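Local coordinates for protein lasso peptide isopeptidase AtxE2 (Asticcacaulis excentricus, PDB 5TXE) that hydrolyses the isopeptide bond of the threaded lasso peptides astexin-2 and astexin-3, converting them to linear peptides, at residues A[43-48]-A[76-81]; A[367-372]-A[397-402]; A[449-454]-A[647-652]; A[460-465]-A[660-665]. The protein carries 1 engineered substitution. One frame throughout, in Å; residues are numbered along the deposited sequence. Where two conformers were deposited one is given.

Interaction 1: A[43-48]-A[76-81]; sequences LVRLAD and QADPVT
The side chain of Arg-45 crosses Pro-79 at about a right angle, with Pro-79 CG above one face of its guanidinium, offset toward the rim and 3.8 Å from Arg-45 NH1. Two features of the arginine put it there: CG stands anti to the carbonyl carbon (chi1 -68°), and the chain is extended from CG to NE. Pro-79 CG also meets Val-44 CG1, again at 3.8 Å, so the same ring carbon meets a valine methyl and the arginine head. Val-80 CG2 sits at the edge of the guanidinium. There water 2 accepts from Arg-45 NH2 at 2.7 Å in the plane of the group and donates to Asp-78 OD1, linking two opposite charges that do not meet directly. Asp-78 OD1 also takes the backbone N of Val-80 at 2.9 Å from above the carboxylate plane, closing an Asx turn that shapes the chain around Pro-79. The other terminal nitrogen, Arg-45 NH1, is hydrogen-bonded to Glu-41 O. Deeper in, water 1 bridges the backbones: it donates to Val-44 O and to Leu-46 O and accepts from Ala-77 N at 2.7 Å. Beside it, Gln-76 extends alongside Ala-47, and its NE2 comes within 3.1 Å of Arg-45 O. Helix 643-662 backs the contact, Leu-647 touching Pro-79 and Tyr-650 touching Val-44. The chain thus passes from short helix 40-44, packed on the catalytic domain, into strand 48-49 beside strand 69-78, in what is probably the first blade of the beta-propeller that accompanies the hydrolase domain in the prolyl oligopeptidase family.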
# COMPACT_ATOMS: atom_id res chain seq x y z
N LEU A 43 8.34 15.56 6.47
CA LEU A 43 7.74 14.45 5.74
C LEU A 43 6.75 13.66 6.59
O LEU A 43 5.65 13.34 6.17
CB LEU A 43 8.83 13.52 5.23
CG LEU A 43 8.38 12.30 4.46
CD1 LEU A 43 7.64 12.75 3.20
CD2 LEU A 43 9.56 11.40 4.10
N VAL A 44 7.13 13.35 7.82
CA VAL A 44 6.27 12.53 8.63
C VAL A 44 4.96 13.27 8.96
O VAL A 44 3.93 12.63 9.17
CB VAL A 44 6.97 12.03 9.92
CG1 VAL A 44 7.17 13.15 10.92
CG2 VAL A 44 6.12 10.97 10.62
N ARG A 45 4.98 14.60 8.95
CA ARG A 45 3.76 15.35 9.22
C ARG A 45 2.89 15.67 8.00
O ARG A 45 1.87 16.32 8.15
CB ARG A 45 4.14 16.66 9.89
CG ARG A 45 4.72 16.53 11.30
CD ARG A 45 5.15 17.89 11.81
NE ARG A 45 5.42 17.89 13.23
CZ ARG A 45 6.56 17.53 13.77
NH1 ARG A 45 7.56 17.10 13.01
NH2 ARG A 45 6.71 17.60 15.08
N LEU A 46 3.31 15.28 6.80
CA LEU A 46 2.43 15.54 5.58
C LEU A 46 1.19 14.69 5.67
O LEU A 46 1.28 13.45 5.78
CB LEU A 46 3.18 15.26 4.29
CG LEU A 46 4.35 16.22 4.00
CD1 LEU A 46 5.16 15.80 2.77
CD2 LEU A 46 3.86 17.64 3.81
N ALA A 47 0.04 15.34 5.68
CA ALA A 47 -1.23 14.68 5.86
C ALA A 47 -1.56 13.80 4.67
O ALA A 47 -0.91 13.92 3.62
CB ALA A 47 -2.31 15.71 6.03
N ASP A 48 -2.51 12.90 4.88
CA ASP A 48 -2.92 11.93 3.87
C ASP A 48 -4.45 11.76 3.91
O ASP A 48 -5.13 12.21 4.85
CB ASP A 48 -2.20 10.58 4.05
CG ASP A 48 -1.90 9.86 2.67
OD1 ASP A 48 -2.28 10.34 1.54
OD2 ASP A 48 -1.28 8.76 2.72
N GLN A 76 -3.45 13.07 9.90
CA GLN A 76 -2.20 13.75 10.06
C GLN A 76 -1.41 13.29 11.29
O GLN A 76 -1.89 13.30 12.42
CB GLN A 76 -2.42 15.24 10.12
CG GLN A 76 -1.08 15.98 9.99
CD GLN A 76 -1.22 17.41 9.57
OE1 GLN A 76 -2.31 17.87 9.18
NE2 GLN A 76 -0.14 18.11 9.64
N ALA A 77 -0.17 12.95 11.05
CA ALA A 77 0.65 12.30 12.08
C ALA A 77 1.41 13.31 12.89
O ALA A 77 1.96 14.28 12.34
CB ALA A 77 1.63 11.32 11.39
N ASP A 78 1.52 13.04 14.18
CA ASP A 78 2.26 13.91 15.09
C ASP A 78 3.22 13.06 15.87
O ASP A 78 2.80 12.29 16.73
CB ASP A 78 1.30 14.63 16.06
CG ASP A 78 2.06 15.56 17.05
OD1 ASP A 78 3.32 15.59 17.10
OD2 ASP A 78 1.37 16.31 17.78
N PRO A 79 4.52 13.20 15.59
CA PRO A 79 5.53 12.33 16.18
C PRO A 79 5.92 12.71 17.61
O PRO A 79 6.48 11.90 18.31
CB PRO A 79 6.71 12.46 15.23
CG PRO A 79 6.54 13.80 14.62
CD PRO A 79 5.08 14.08 14.56
N VAL A 80 5.50 13.89 18.06
CA VAL A 80 5.78 14.30 19.43
C VAL A 80 4.79 13.66 20.36
O VAL A 80 5.16 13.08 21.38
CB VAL A 80 5.79 15.83 19.57
CG1 VAL A 80 5.96 16.27 21.03
CG2 VAL A 80 6.93 16.41 18.74
N THR A 81 3.50 13.73 20.01
CA THR A 81 2.49 13.07 20.82
C THR A 81 2.40 11.63 20.44
O THR A 81 1.78 10.84 21.16
CB THR A 81 1.05 13.61 20.58
OG1 THR A 81 0.76 13.53 19.16
CG2 THR A 81 0.94 15.04 21.06
O HOH W 1 1.06 12.77 8.62
O HOH W 2 4.48 18.03 16.55

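Interaction 2: A[367-372]-A[397-402]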
# COMPACT_ATOMS: atom_id res chain seq x y z
N SER A 367 1.28 12.87 -7.27
CA SER A 367 2.35 12.66 -8.18
C SER A 367 3.65 12.92 -7.44
O SER A 367 3.63 13.22 -6.24
CB SER A 367 2.20 13.54 -9.44
OG SER A 367 2.44 14.89 -9.14
N ALA A 368 4.76 12.84 -8.14
CA ALA A 368 6.06 12.70 -7.51
C ALA A 368 6.25 13.72 -6.42
O ALA A 368 6.75 13.35 -5.34
CB ALA A 368 7.19 12.80 -8.52
N LEU A 369 5.92 14.97 -6.72
CA LEU A 369 6.12 16.06 -5.78
C LEU A 369 4.83 16.65 -5.28
O LEU A 369 4.84 17.70 -4.68
CB LEU A 369 6.98 17.16 -6.38
CG LEU A 369 8.42 16.72 -6.66
CD1 LEU A 369 9.20 17.87 -7.32
CD2 LEU A 369 9.15 16.29 -5.41
N GLN A 370 3.75 15.90 -5.41
CA GLN A 370 2.43 16.33 -4.94
C GLN A 370 1.82 15.25 -4.08
O GLN A 370 1.40 14.23 -4.58
CB GLN A 370 1.50 16.54 -6.16
CG GLN A 370 0.04 16.80 -5.83
CD GLN A 370 -0.09 18.09 -5.07
OE1 GLN A 370 0.17 19.12 -5.63
NE2 GLN A 370 -0.41 18.03 -3.76
N PRO A 371 1.75 15.46 -2.78
CA PRO A 371 1.06 14.50 -1.91
C PRO A 371 -0.41 14.47 -2.21
O PRO A 371 -0.94 15.36 -2.84
CB PRO A 371 1.28 15.01 -0.48
CG PRO A 371 2.07 16.25 -0.60
CD PRO A 371 2.39 16.56 -2.03
N ARG A 372 -1.07 13.47 -1.69
CA ARG A 372 -2.42 13.26 -2.01
C ARG A 372 -3.32 14.48 -1.67
O ARG A 372 -3.31 15.02 -0.55
CB ARG A 372 -2.93 12.00 -1.31
CG ARG A 372 -4.07 11.34 -2.02
CD ARG A 372 -4.41 9.99 -1.40
NE ARG A 372 -3.35 9.04 -1.68
CZ ARG A 372 -3.12 7.96 -0.95
NH1 ARG A 372 -3.89 7.66 0.09
NH2 ARG A 372 -2.14 7.14 -1.28
N TYR A 397 9.06 24.79 -0.06
CA TYR A 397 10.24 24.11 0.39
C TYR A 397 11.17 24.05 -0.80
O TYR A 397 10.73 24.19 -1.91
CB TYR A 397 9.86 22.71 0.90
CG TYR A 397 9.16 22.72 2.24
CD1 TYR A 397 9.89 22.74 3.44
CD2 TYR A 397 7.80 22.69 2.32
CE1 TYR A 397 9.24 22.78 4.66
CE2 TYR A 397 7.14 22.71 3.54
CZ TYR A 397 7.86 22.76 4.70
OH TYR A 397 7.16 22.78 5.90
N ARG A 398 12.47 23.88 -0.57
CA ARG A 398 13.39 23.67 -1.68
C ARG A 398 13.34 22.20 -2.03
O ARG A 398 13.96 21.36 -1.37
CB ARG A 398 14.82 24.12 -1.34
CG ARG A 398 15.68 24.44 -2.58
CD ARG A 398 16.73 25.54 -2.29
NE ARG A 398 18.18 25.22 -2.39
CZ ARG A 398 18.83 25.00 -3.53
NH1 ARG A 398 18.16 24.93 -4.69
NH2 ARG A 398 20.14 24.79 -3.52
N LEU A 399 12.61 21.90 -3.09
CA LEU A 399 12.37 20.57 -3.51
C LEU A 399 13.53 20.00 -4.33
O LEU A 399 14.11 20.68 -5.12
CB LEU A 399 11.10 20.49 -4.31
CG LEU A 399 9.84 20.84 -3.56
CD1 LEU A 399 8.67 20.71 -4.52
CD2 LEU A 399 9.58 19.93 -2.39
N PRO A 400 13.86 18.73 -4.11
CA PRO A 400 14.74 17.98 -4.98
C PRO A 400 14.22 17.99 -6.39
O PRO A 400 13.02 18.23 -6.63
CB PRO A 400 14.64 16.55 -4.45
CG PRO A 400 14.32 16.70 -3.02
CD PRO A 400 13.42 17.92 -2.95
N LYS A 401 15.13 17.71 -7.31
CA LYS A 401 14.79 17.61 -8.72
C LYS A 401 14.43 16.13 -8.98
O LYS A 401 15.14 15.24 -8.55
CB LYS A 401 16.01 18.08 -9.53
CG LYS A 401 15.85 18.02 -11.06
CD LYS A 401 17.19 18.21 -11.82
CE LYS A 401 17.37 17.29 -13.04
NZ LYS A 401 16.60 17.75 -14.24
N VAL A 402 13.33 15.89 -9.70
CA VAL A 402 12.90 14.57 -10.10
C VAL A 402 12.92 14.35 -11.61
O VAL A 402 12.46 15.18 -12.36
CB VAL A 402 11.45 14.32 -9.65
CG1 VAL A 402 11.08 12.86 -9.87
CG2 VAL A 402 11.33 14.66 -8.19
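A type I beta turn from Ser-367 to Gln-370, in the last antiparallel sheet of the propeller, packs here against the linker and the first residues of strand 401-408, the edge strand of the alpha/beta-hydrolase sheet. The turn is bonded in both directions, Gln-370 N giving to Ser-367 O at 2.8 Å and Ser-367 N to Gln-370 O at 3.0 Å, and it offers its two central side chains to the linker. Leu-369 carries most of the contact. With CG anti to the carbonyl carbon (chi1 -66°), it meets Val-402 tip to tip, and Val-402 CG2 lies 3.9 Å from Leu-369 CG and equally near both of that leucine's methyls. Leu-369 CD1 also reaches Leu-399 CD1 at 4.0 Å and rests by the carbonyl oxygen of Pro-400. The second methyl of Val-402, CG1, anti to its backbone N, touches Ala-368 CB at 4.1 Å. No hydrogen bond joins the segments; the side chains meet through apolar groups. At the turn's end, Gln-370 curls over the next residue, bent at chi2 (64°), so that NE2 donates to Pro-371 O at 2.9 Å, nearly straight (170°), in the carbonyl plane on a lone pair, while Asp-389 OD2 is a further partner. Leu-455 of helix 454-459 touches both Leu-369 and Pro-400, and Ala-458 of the same helix also meets Pro-400; the Lys-401 backbone pairs with Leu-421 of strand 414-421.

Interaction 3: A[449-454]-A[647-652]; sequences GDENPI and LAVYNR
Tyr-650 leaves helix 643-662 with CG anti to the carbonyl carbon (chi1 -75°), and its CB meets Pro-453 CG at 3.9 Å. Along the ring, CG and CD1 slide beneath the proline: Pro-453 CB stands over the face in a CH-pi contact, 3.7 Å from CD1 and offset toward the rim. At the edge, in the ring plane, CD1 faces Glu-451 O and CE1 faces Asp-450 OD1. The helix follows the last strand, 628-633, of the alpha/beta-hydrolase sheet and the loop of the probable charge-relay residue His-638; loop 449-454 leads into helix 454-459. At the tip, the Tyr-650 OH gives a very short bond of 2.4 Å to the syn lone pair of Asp-450 OD1, the carboxylate and ring planes 41° apart. Water 3 donates both to this hydroxyl at 2.8 Å and to Asp-450 OD2 at 2.6 Å. A phenylalanine here would keep the ring under Pro-453 but lose the hydroxyl, and would probably leave Asp-450 OD1 less well satisfied. One residue back, Val-649 CG1 fits against Glu-451, 3.4 Å from its carbonyl oxygen; the Glu-451 carboxylate forms a salt bridge with Lys-640, and the Glu-451 side chain is about 8 Å from that of Glu-610, another probable charge-relay residue.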
# COMPACT_ATOMS: atom_id res chain seq x y z
N GLY A 449 5.41 0.89 2.09
CA GLY A 449 5.33 0.88 3.56
C GLY A 449 5.75 2.13 4.26
O GLY A 449 5.72 2.20 5.48
N ASP A 450 6.12 3.14 3.51
CA ASP A 450 6.54 4.42 4.05
C ASP A 450 7.65 4.30 5.12
O ASP A 450 7.47 4.69 6.28
CB ASP A 450 5.32 5.24 4.58
CG ASP A 450 5.72 6.70 4.93
OD1 ASP A 450 6.94 7.03 4.75
OD2 ASP A 450 4.86 7.48 5.44
N GLU A 451 8.79 3.75 4.71
CA GLU A 451 9.88 3.43 5.62
C GLU A 451 11.16 4.19 5.28
O GLU A 451 12.06 4.29 6.13
CB GLU A 451 10.32 1.98 5.40
CG GLU A 451 9.82 0.88 6.25
CD GLU A 451 10.02 1.01 7.77
OE1 GLU A 451 10.93 0.33 8.42
OE2 GLU A 451 9.12 1.71 8.28
N ASN A 452 11.33 4.57 4.02
CA ASN A 452 12.62 5.08 3.57
C ASN A 452 12.42 6.42 2.92
O ASN A 452 11.89 6.48 1.81
CB ASN A 452 13.27 4.10 2.63
CG ASN A 452 13.66 2.79 3.35
OD1 ASN A 452 14.67 2.75 4.02
ND2 ASN A 452 12.80 1.76 3.23
N PRO A 453 12.86 7.49 3.57
CA PRO A 453 12.37 8.85 3.26
C PRO A 453 13.07 9.52 2.04
O PRO A 453 14.24 9.93 2.11
CB PRO A 453 12.66 9.60 4.54
CG PRO A 453 13.86 8.96 5.06
CD PRO A 453 13.79 7.51 4.70
N ILE A 454 12.36 9.62 0.93
CA ILE A 454 13.02 9.82 -0.34
C ILE A 454 13.52 11.24 -0.44
O ILE A 454 14.70 11.48 -0.68
CB ILE A 454 12.03 9.49 -1.47
CG1 ILE A 454 11.91 7.99 -1.55
CG2 ILE A 454 12.54 10.03 -2.82
CD1 ILE A 454 10.72 7.54 -2.34
N LEU A 647 9.24 8.35 12.38
CA LEU A 647 10.25 9.39 12.36
C LEU A 647 11.61 8.87 12.76
O LEU A 647 12.62 9.25 12.20
CB LEU A 647 9.82 10.55 13.27
CG LEU A 647 10.84 11.69 13.36
CD1 LEU A 647 11.12 12.27 12.00
CD2 LEU A 647 10.36 12.82 14.29
N ALA A 648 11.63 7.98 13.75
CA ALA A 648 12.87 7.41 14.24
C ALA A 648 13.47 6.47 13.20
O ALA A 648 14.64 6.46 13.01
CB ALA A 648 12.58 6.65 15.51
N VAL A 649 12.64 5.75 12.47
CA VAL A 649 13.10 4.94 11.37
C VAL A 649 13.75 5.81 10.25
O VAL A 649 14.86 5.55 9.82
CB VAL A 649 11.93 4.15 10.79
CG1 VAL A 649 12.32 3.47 9.45
CG2 VAL A 649 11.55 3.06 11.77
N TYR A 650 13.02 6.85 9.82
CA TYR A 650 13.54 7.83 8.86
C TYR A 650 14.92 8.32 9.27
O TYR A 650 15.86 8.30 8.48
CB TYR A 650 12.66 9.06 8.79
CG TYR A 650 11.34 8.96 8.04
CD1 TYR A 650 10.95 7.84 7.31
CD2 TYR A 650 10.47 10.05 8.04
CE1 TYR A 650 9.71 7.79 6.65
CE2 TYR A 650 9.27 10.03 7.34
CZ TYR A 650 8.90 8.92 6.64
OH TYR A 650 7.74 9.00 5.96
N ASN A 651 15.04 8.76 10.52
CA ASN A 651 16.29 9.39 10.97
C ASN A 651 17.44 8.42 11.09
O ASN A 651 18.57 8.75 10.74
CB ASN A 651 16.11 10.06 12.30
CG ASN A 651 15.43 11.40 12.16
OD1 ASN A 651 15.70 12.12 11.23
ND2 ASN A 651 14.59 11.75 13.08
N ARG A 652 17.18 7.21 11.57
CA ARG A 652 18.24 6.27 11.69
C ARG A 652 18.68 5.77 10.30
O ARG A 652 19.84 5.40 10.09
CB ARG A 652 17.80 5.11 12.58
CG ARG A 652 18.97 4.21 12.97
CD ARG A 652 18.47 3.04 13.83
NE ARG A 652 18.22 3.42 15.23
CZ ARG A 652 17.02 3.56 15.78
NH1 ARG A 652 15.96 3.45 15.08
NH2 ARG A 652 16.91 3.89 17.06
O HOH W 3 5.15 10.03 5.98

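Interaction 4: A[460-465]-A[660-665]; sequences AGFAVL and WLMDQS
Leu-661 O, near the C-terminal end of helix 643-662, accepts one hydrogen bond, from Arg-520 NH1; between the two segments themselves no hydrogen bond forms, and the contact is made by a methionine on a phenylalanine. Met-662, extended beyond CG, sends CE over the centre of the Phe-462 ring, 3.7 Å from the centroid and only 8° off the normal, a CH-pi contact. Its sulfur follows obliquely, with SD 4.4 Å from the same centroid, completing a Met-aromatic pair. CE is also held close to two carbonyl oxygens, Ala-460 O at 3.3 Å and Gly-461 O at 3.4 Å. Gly-461 ends helix 454-459 in a Schellman motif with positive phi (105°), and a CB modelled on Gly-461 would crowd Met-662 CE. Leu-661 approaches Phe-462 at about a right angle, its CD1 4.0 Å from CE1. An alanine in place of Phe-462 would remove the face under Met-662 CE and would probably loosen the packing of the helix end. Around them, Pro-432 of strand 431-436 touches both Phe-462 and Met-662, Val-434 and Leu-457 also meet Phe-462, and strand 463-467 starts just beyond, between strands 414-421 and 431-436 of the central sheet.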
# COMPACT_ATOMS: atom_id res chain seq x y z
N ALA A 460 19.72 15.30 2.01
CA ALA A 460 20.98 15.02 2.69
C ALA A 460 22.14 14.77 1.78
O ALA A 460 23.21 14.39 2.27
CB ALA A 460 20.80 13.80 3.58
N GLY A 461 21.97 14.88 0.45
CA GLY A 461 23.10 14.75 -0.46
C GLY A 461 23.19 13.45 -1.23
O GLY A 461 24.18 13.20 -1.89
N PHE A 462 22.17 12.60 -1.15
CA PHE A 462 22.15 11.36 -1.91
C PHE A 462 21.37 11.52 -3.20
O PHE A 462 20.42 12.30 -3.26
CB PHE A 462 21.48 10.25 -1.11
CG PHE A 462 22.23 9.86 0.11
CD1 PHE A 462 23.26 8.95 0.02
CD2 PHE A 462 21.91 10.41 1.32
CE1 PHE A 462 23.97 8.60 1.14
CE2 PHE A 462 22.60 10.06 2.47
CZ PHE A 462 23.62 9.17 2.39
N ALA A 463 21.79 10.79 -4.23
CA ALA A 463 20.91 10.47 -5.34
C ALA A 463 20.03 9.36 -4.81
O ALA A 463 20.53 8.47 -4.10
CB ALA A 463 21.67 9.94 -6.54
N VAL A 464 18.76 9.43 -5.15
CA VAL A 464 17.81 8.42 -4.71
C VAL A 464 17.11 7.86 -5.95
O VAL A 464 16.62 8.60 -6.80
CB VAL A 464 16.74 8.99 -3.77
CG1 VAL A 464 15.84 7.87 -3.28
CG2 VAL A 464 17.37 9.67 -2.60
N LEU A 465 17.13 6.55 -6.05
CA LEU A 465 16.41 5.86 -7.06
C LEU A 465 15.16 5.31 -6.41
O LEU A 465 15.23 4.39 -5.61
CB LEU A 465 17.25 4.75 -7.65
CG LEU A 465 16.58 3.89 -8.72
CD1 LEU A 465 16.25 4.67 -9.95
CD2 LEU A 465 17.53 2.75 -9.07
N TRP A 660 27.86 5.07 6.41
CA TRP A 660 28.56 4.11 5.62
C TRP A 660 28.87 4.58 4.25
O TRP A 660 29.87 4.13 3.70
CB TRP A 660 27.77 2.85 5.47
CG TRP A 660 27.55 2.14 6.77
CD1 TRP A 660 26.40 2.10 7.50
CD2 TRP A 660 28.49 1.32 7.44
NE1 TRP A 660 26.57 1.28 8.59
CE2 TRP A 660 27.86 0.80 8.58
CE3 TRP A 660 29.83 0.99 7.19
CZ2 TRP A 660 28.50 -0.03 9.47
CZ3 TRP A 660 30.48 0.16 8.08
CH2 TRP A 660 29.81 -0.33 9.22
N LEU A 661 28.04 5.45 3.66
CA LEU A 661 28.28 5.89 2.29
C LEU A 661 28.92 7.25 2.16
O LEU A 661 29.43 7.53 1.12
CB LEU A 661 27.01 5.90 1.46
CG LEU A 661 26.23 4.61 1.41
CD1 LEU A 661 24.95 4.81 0.61
CD2 LEU A 661 26.97 3.43 0.86
N MET A 662 28.86 8.10 3.20
CA MET A 662 29.53 9.40 3.21
C MET A 662 30.60 9.54 4.29
O MET A 662 31.28 10.54 4.30
CB MET A 662 28.52 10.55 3.39
CG MET A 662 27.55 10.75 2.22
SD MET A 662 26.33 11.96 2.64
CE MET A 662 25.42 12.19 1.15
N ASP A 663 30.78 8.53 5.17
CA ASP A 663 31.70 8.62 6.30
C ASP A 663 31.41 9.85 7.15
O ASP A 663 32.30 10.47 7.66
CB ASP A 663 33.16 8.58 5.79
CG ASP A 663 33.49 7.28 4.98
OD1 ASP A 663 32.94 6.19 5.28
OD2 ASP A 663 34.30 7.37 4.03
N GLN A 664 30.14 10.20 7.29
CA GLN A 664 29.74 11.34 8.10
C GLN A 664 28.85 10.94 9.25
O GLN A 664 28.05 10.00 9.12
CB GLN A 664 28.94 12.31 7.26
CG GLN A 664 29.81 13.35 6.56
CD GLN A 664 29.07 14.00 5.42
OE1 GLN A 664 27.84 14.03 5.41
NE2 GLN A 664 29.81 14.48 4.43
N SER A 665 28.99 11.64 10.35
CA SER A 665 28.17 11.42 11.53
C SER A 665 27.67 12.75 12.04
O SER A 665 28.38 13.72 11.99
CB SER A 665 28.98 10.74 12.63
OG SER A 665 30.06 11.57 12.98

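From the N terminus, interaction 1 closes the first loop, joining the region after helix 40-44 to the end of strand 69-78 in the probable first propeller blade. Interaction 2 opens and closes later, where the last blade meets the entry to the hydrolase sheet; the two are linked through Asp-48 and Arg-372, a long and weak ion pair. Interactions 3 and 4 follow and cross, since the order along the chain is 449-454, 460-465, 647-652, 660-665. They fasten the two ends of helix 454-459 to helix 643-662. Interaction 1 touches interaction 3 twice over: Pro-79 on Leu-647 brings in the propeller side, and Leu-43 on Tyr-650 and Pro-453 the N-terminal helix.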